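Local coordinates for protein peptide synthase (Silicibacter pomeroyi DSS-3, PDB 2QTP) that is of unknown function but, as a member of the amino acid synthesis family with a variant chorismate mutase fold, probably takes part in amino-acid metabolism, at residues A84-N89 against N161-A166. Residues are numbered along the deposited sequence; the frame is centred on the assembly and turned at random.
Sequences AMVGEN and NEIMVA
An antiparallel strand pair within the mixed sheet of this chorismate mutase-like fold forms the contact. The end of strand 79-86 runs beside the start of strand 162-171, their local axes 4.6 Å apart. Met85 and Met164 are the hydrogen-bonded pair, and their backbones grip each other twice. Met85 N donates to Met164 O at 2.8 Å, and Met164 N returns a nearly straight bond to Met85 O at 2.9 Å. Gly87 N adds a third bond, to Glu162 O at 2.8 Å, beyond the Val86-Ile163 pair. All three donors lie in the plane of the carbonyl they meet. The non-hydrogen-bonded pairs are Ala84 with Val165 and Val86 with Ile163. At the first, Ala84 CA comes 3.2 Å from Met164 O in a CA-H...O contact.

The two selenomethionines share one face of the sheet. Each has CG anti to its backbone N (chi1 -178° in Met85, -171° in Met164). The chains lie side by side and point the same way. The chi3 bend of Met164 brings its methyl CE 4.2 Å from Met85 SE, while the end of Met85 leads away from the other strand. On the other face, Ile163 sets CG2 anti to its backbone N. Ile163 CG2 lies 3.6 Å from Met85 O and also touches Ala84 CB; Ile163 CG1 meets Val86 CG1 more loosely.

The contact is buried. Helix 92-98 packs on the face of Ala84, Val86 and Val165 through Ala95 and Ile98. Leu131 of strand 131-135 touches both selenomethionines on the opposite face. Glu162 turns its carboxylate away: OE2 forms a salt bridge with Arg6, and OE1 accepts a hydrogen bond from the backbone N of Arg159. Strand 120-124 flanks strand 79-86 in parallel, and strand 21-37 pairs antiparallel with strand 162-171, so both strands are interior to the sheet.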
ATOM      1  N   ALA A  84      -2.275   2.812   4.274  1.00 60.82           N
ATOM      2  CA  ALA A  84      -3.396   1.939   4.627  1.00 62.91           C
ATOM      3  C   ALA A  84      -4.666   2.804   4.730  1.00 61.57           C
ATOM      4  O   ALA A  84      -4.642   3.944   5.173  1.00 62.96           O
ATOM      5  CB  ALA A  84      -3.137   1.174   5.932  1.00 59.99           C
HETATM    6  N   MSE A  85      -5.766   2.248   4.265  1.00 63.70           N
HETATM    7  CA  MSE A  85      -7.052   2.905   4.353  1.00 63.84           C
HETATM    8  C   MSE A  85      -7.936   1.966   5.145  1.00 65.03           C
HETATM    9  O   MSE A  85      -8.187   0.825   4.735  1.00 62.72           O
HETATM   10  CB  MSE A  85      -7.668   3.155   2.980  1.00 62.51           C
HETATM   11  CG  MSE A  85      -9.022   3.900   2.962  1.00 63.78           C
HETATM   12 SE   MSE A  85      -9.775   4.060   1.172  0.75 61.49          SE
HETATM   13  CE  MSE A  85      -8.889   5.720   0.610  1.00 61.54           C
ATOM     14  N   VAL A  86      -8.459   2.497   6.247  0.50 66.58           N
ATOM     15  CA  VAL A  86      -9.348   1.759   7.133  0.50 66.80           C
ATOM     16  C   VAL A  86     -10.790   1.955   6.674  0.50 66.36           C
ATOM     17  O   VAL A  86     -11.203   3.061   6.294  0.50 65.43           O
ATOM     18  CB  VAL A  86      -9.215   2.262   8.593  0.50 67.56           C
ATOM     19  CG1 VAL A  86      -9.844   1.275   9.577  0.50 66.83           C
ATOM     20  CG2 VAL A  86      -7.762   2.493   8.927  0.50 66.35           C
ATOM     21  N   GLY A  87     -11.566   0.882   6.693  1.00 67.34           N
ATOM     22  CA  GLY A  87     -12.999   1.029   6.427  1.00 65.41           C
ATOM     23  C   GLY A  87     -13.716   1.733   7.569  1.00 64.14           C
ATOM     24  O   GLY A  87     -13.201   1.863   8.705  1.00 60.52           O
ATOM     25  N   GLU A  88     -14.947   2.116   7.286  1.00 65.36           N
ATOM     26  CA  GLU A  88     -15.738   2.990   8.166  1.00 67.63           C
ATOM     27  C   GLU A  88     -15.971   2.488   9.627  1.00 64.93           C
ATOM     28  O   GLU A  88     -16.063   3.297  10.560  1.00 65.20           O
ATOM     29  CB  GLU A  88     -17.090   3.367   7.451  1.00 66.58           C
ATOM     30  CG  GLU A  88     -16.937   4.019   6.015  1.00 78.12           C
ATOM     31  CD  GLU A  88     -18.298   4.384   5.267  1.00 67.57           C
ATOM     32  N   ASN A  89     -16.060   1.176   9.843  1.00 66.24           N
ATOM     33  CA  ASN A  89     -16.279   0.636  11.219  1.00 62.78           C
ATOM     34  C   ASN A  89     -14.985   0.410  12.017  1.00 61.98           C
ATOM     35  O   ASN A  89     -15.009  -0.043  13.165  1.00 63.15           O
ATOM     36  CB  ASN A  89     -17.145  -0.619  11.178  1.00 62.24           C
ATOM     37  CG  ASN A  89     -18.563  -0.336  10.749  1.00 62.91           C
ATOM     38  OD1 ASN A  89     -19.026   0.794  10.810  1.00 61.29           O
ATOM     39  ND2 ASN A  89     -19.260  -1.360  10.311  1.00 68.33           N
ATOM     40  N   ASN A 161     -15.832  -3.164   7.386  1.00 62.77           N
ATOM     41  CA  ASN A 161     -15.076  -4.023   8.300  1.00 65.33           C
ATOM     42  C   ASN A 161     -13.712  -4.467   7.775  1.00 64.59           C
ATOM     43  O   ASN A 161     -13.175  -5.457   8.252  1.00 64.69           O
ATOM     44  CB  ASN A 161     -15.897  -5.269   8.669  1.00 63.81           C
ATOM     45  CG  ASN A 161     -16.095  -6.261   7.463  1.00 76.57           C
ATOM     46  OD1 ASN A 161     -16.070  -5.873   6.274  1.00 77.53           O
ATOM     47  ND2 ASN A 161     -16.316  -7.536   7.793  1.00 74.12           N
ATOM     48  N   GLU A 162     -13.145  -3.722   6.819  1.00 65.52           N
ATOM     49  CA  GLU A 162     -11.875  -4.079   6.210  1.00 64.65           C
ATOM     50  C   GLU A 162     -10.804  -3.009   6.353  1.00 64.97           C
ATOM     51  O   GLU A 162     -11.087  -1.878   6.757  1.00 62.68           O
ATOM     52  CB  GLU A 162     -12.088  -4.351   4.718  1.00 64.20           C
ATOM     53  CG  GLU A 162     -13.069  -5.492   4.417  1.00 62.77           C
ATOM     54  CD  GLU A 162     -13.215  -5.797   2.928  1.00 65.10           C
ATOM     55  OE1 GLU A 162     -13.239  -4.855   2.082  1.00 63.82           O
ATOM     56  OE2 GLU A 162     -13.286  -6.994   2.604  1.00 63.58           O
ATOM     57  N   ILE A 163      -9.582  -3.399   5.976  1.00 65.20           N
ATOM     58  CA  ILE A 163      -8.428  -2.490   5.779  1.00 66.43           C
ATOM     59  C   ILE A 163      -7.792  -2.781   4.395  1.00 67.40           C
ATOM     60  O   ILE A 163      -7.641  -3.954   4.018  1.00 67.33           O
ATOM     61  CB  ILE A 163      -7.338  -2.612   6.870  1.00 65.41           C
ATOM     62  CG1 ILE A 163      -7.927  -2.467   8.262  1.00 73.69           C
ATOM     63  CG2 ILE A 163      -6.246  -1.536   6.728  1.00 64.12           C
ATOM     64  CD1 ILE A 163      -6.894  -2.547   9.377  1.00 63.52           C
HETATM   65  N   MSE A 164      -7.501  -1.714   3.631  1.00 66.80           N
HETATM   66  CA  MSE A 164      -6.822  -1.808   2.339  1.00 64.78           C
HETATM   67  C   MSE A 164      -5.398  -1.293   2.591  1.00 65.41           C
HETATM   68  O   MSE A 164      -5.196  -0.147   2.981  1.00 64.28           O
HETATM   69  CB  MSE A 164      -7.552  -0.986   1.263  1.00 68.39           C
HETATM   70  CG  MSE A 164      -7.055  -1.206  -0.111  1.00 65.84           C
HETATM   71 SE   MSE A 164      -7.950  -0.310  -1.512  0.75 63.87          SE
HETATM   72  CE  MSE A 164      -7.386   1.566  -1.155  1.00 63.06           C
ATOM     73  N   VAL A 165      -4.422  -2.172   2.446  1.00 65.09           N
ATOM     74  CA  VAL A 165      -3.021  -1.853   2.730  1.00 65.77           C
ATOM     75  C   VAL A 165      -2.229  -1.878   1.407  1.00 64.27           C
ATOM     76  O   VAL A 165      -2.414  -2.769   0.630  1.00 63.83           O
ATOM     77  CB  VAL A 165      -2.454  -2.932   3.684  1.00 67.23           C
ATOM     78  CG1 VAL A 165      -1.026  -2.575   4.117  1.00 66.45           C
ATOM     79  CG2 VAL A 165      -3.422  -3.127   4.887  1.00 63.23           C
ATOM     80  N   ALA A 166      -1.333  -0.926   1.199  1.00 64.32           N
ATOM     81  CA  ALA A 166      -0.546  -0.803  -0.006  1.00 63.35           C
ATOM     82  C   ALA A 166       0.945  -0.581   0.271  1.00 62.86           C
ATOM     83  O   ALA A 166       1.329   0.120   1.213  1.00 63.21           O
ATOM     84  CB  ALA A 166      -1.092   0.370  -0.884  1.00 61.59           C
TER